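Local coordinates for extracellular solute-binding protein, family 1 (Bifidobacterium longum subsp. infantis, PDB 6FTH) that probably binds human milk oligosaccharides outside the cell and hands them to an ABC transporter for uptake, at residues V453-P457 against T458-T462. Numbering follows the deposited sequence.
Sequences VNPDP and TDSNT
Asp456 is the N-cap of helix 457-484: its carboxylate accepts a hydrogen bond from the backbone N of Asp459, the capping bond, with Pro457 next in line as the first residue of the helix. Start at the CB of Asp456: chi1 of 74° places CG between the backbone N and the carbonyl carbon, which brings OD1 forward to the backbone N-H of Asp459 in the first turn. Asp456 CG itself stands 4.1 Å from Asp459 N. At the tip, Asp456 OD1 takes the Asp459 N-H at 2.9 Å, nearly straight at 166°, giving a side-chain acceptor to an amide of the first turn, which has no i-4 carbonyl of the helix to bond to. Asp456 OD1 also lies 3.3 Å from Asp459 CB, and the two carboxylates are turned 52° against each other. Asp456 OD1 and Asp459 OD2 are like charges 3.9 Å apart, a closeness probably eased because OD2 is gripped by Trp513 and by a salt bridge to Lys512, both on helix 503-518. Pro455 and Asp456 also touch Trp513, so the cap sits against that C-terminal helix at the protein surface. The i to i+4 helical bonds start at the cap residue itself: Ser460 N gives to Asp456 O at 2.7 Å, and Asn461 N to Pro457 O, which Gln98 also reaches. The Ser460 hydroxyl points back at the two carbonyls before the helix, where Ser460 OG lies 2.9 Å from Asp456 O and 3.0 Å from Pro455 O.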
loop_
_atom_site.group_PDB
_atom_site.type_symbol
_atom_site.label_atom_id
_atom_site.label_comp_id
_atom_site.label_asym_id
_atom_site.label_seq_id
_atom_site.Cartn_x
_atom_site.Cartn_y
_atom_site.Cartn_z
ATOM N N VAL A 453 11.116 -9.441 -3.018
ATOM C CA VAL A 453 12.449 -9.303 -3.608
ATOM C C VAL A 453 13.167 -8.185 -2.864
ATOM O O VAL A 453 12.829 -7.014 -3.036
ATOM C CB VAL A 453 12.367 -9.002 -5.110
ATOM C CG1 VAL A 453 13.772 -8.819 -5.707
ATOM C CG2 VAL A 453 11.655 -10.125 -5.836
ATOM N N ASN A 454 14.142 -8.556 -2.033
ATOM C CA ASN A 454 14.802 -7.649 -1.086
ATOM C C ASN A 454 16.290 -7.550 -1.438
ATOM O O ASN A 454 17.048 -8.475 -1.107
ATOM C CB ASN A 454 14.666 -8.227 0.334
ATOM C CG ASN A 454 13.205 -8.494 0.769
ATOM O OD1 ASN A 454 12.871 -9.572 1.319
ATOM N ND2 ASN A 454 12.351 -7.509 0.568
ATOM N N PRO A 455 16.756 -6.467 -2.081
ATOM C CA PRO A 455 18.205 -6.325 -2.333
ATOM C C PRO A 455 18.982 -6.230 -1.034
ATOM O O PRO A 455 18.487 -5.724 -0.027
ATOM C CB PRO A 455 18.302 -5.013 -3.110
ATOM C CG PRO A 455 16.952 -4.836 -3.739
ATOM C CD PRO A 455 16.010 -5.365 -2.708
ATOM N N ASP A 456 20.229 -6.704 -1.073
ATOM C CA ASP A 456 21.079 -6.652 0.100
ATOM C C ASP A 456 21.472 -5.210 0.414
ATOM O O ASP A 456 21.138 -4.274 -0.320
ATOM C CB ASP A 456 22.267 -7.602 -0.060
ATOM C CG ASP A 456 23.339 -7.102 -1.027
ATOM O OD1 ASP A 456 23.249 -5.988 -1.587
ATOM O OD2 ASP A 456 24.294 -7.871 -1.229
ATOM N N PRO A 457 22.138 -4.989 1.555
ATOM C CA PRO A 457 22.386 -3.610 1.981
ATOM C C PRO A 457 23.210 -2.811 1.009
ATOM O O PRO A 457 22.877 -1.652 0.754
ATOM C CB PRO A 457 23.091 -3.771 3.340
ATOM C CG PRO A 457 22.726 -5.109 3.801
ATOM C CD PRO A 457 22.568 -5.959 2.579
ATOM N N THR A 458 24.251 -3.409 0.412
ATOM C CA THR A 458 25.085 -2.669 -0.522
ATOM C C THR A 458 24.272 -2.250 -1.738
ATOM O O THR A 458 24.332 -1.100 -2.187
ATOM C CB THR A 458 26.271 -3.540 -0.954
ATOM O OG1 THR A 458 27.115 -3.818 0.171
ATOM C CG2 THR A 458 27.098 -2.838 -2.014
ATOM N N ASP A 459 23.512 -3.192 -2.298
ATOM C CA ASP A 459 22.741 -2.867 -3.484
ATOM C C ASP A 459 21.581 -1.935 -3.154
ATOM O O ASP A 459 21.237 -1.076 -3.971
ATOM C CB ASP A 459 22.237 -4.138 -4.163
ATOM C CG ASP A 459 23.312 -4.841 -4.974
ATOM O OD1 ASP A 459 24.435 -4.309 -5.132
ATOM O OD2 ASP A 459 23.010 -5.944 -5.432
ATOM N N SER A 460 20.986 -2.082 -1.964
ATOM C CA SER A 460 19.944 -1.151 -1.537
ATOM C C SER A 460 20.465 0.275 -1.474
ATOM O O SER A 460 19.799 1.208 -1.932
ATOM C CB SER A 460 19.389 -1.584 -0.183
ATOM O OG SER A 460 18.639 -2.773 -0.306
ATOM N N ASN A 461 21.673 0.467 -0.946
ATOM C CA ASN A 461 22.234 1.806 -0.886
ATOM C C ASN A 461 22.524 2.351 -2.284
ATOM O O ASN A 461 22.281 3.528 -2.563
ATOM C CB ASN A 461 23.475 1.816 0.014
ATOM C CG ASN A 461 23.122 1.589 1.488
ATOM O OD1 ASN A 461 22.026 1.900 1.933
ATOM N ND2 ASN A 461 24.064 1.040 2.237
ATOM N N THR A 462 23.017 1.511 -3.193
ATOM C CA THR A 462 23.197 1.976 -4.564
ATOM C C THR A 462 21.873 2.407 -5.172
ATOM O O THR A 462 21.774 3.479 -5.778
ATOM C CB THR A 462 23.821 0.878 -5.418
ATOM O OG1 THR A 462 25.137 0.587 -4.913
ATOM C CG2 THR A 462 23.912 1.321 -6.871
#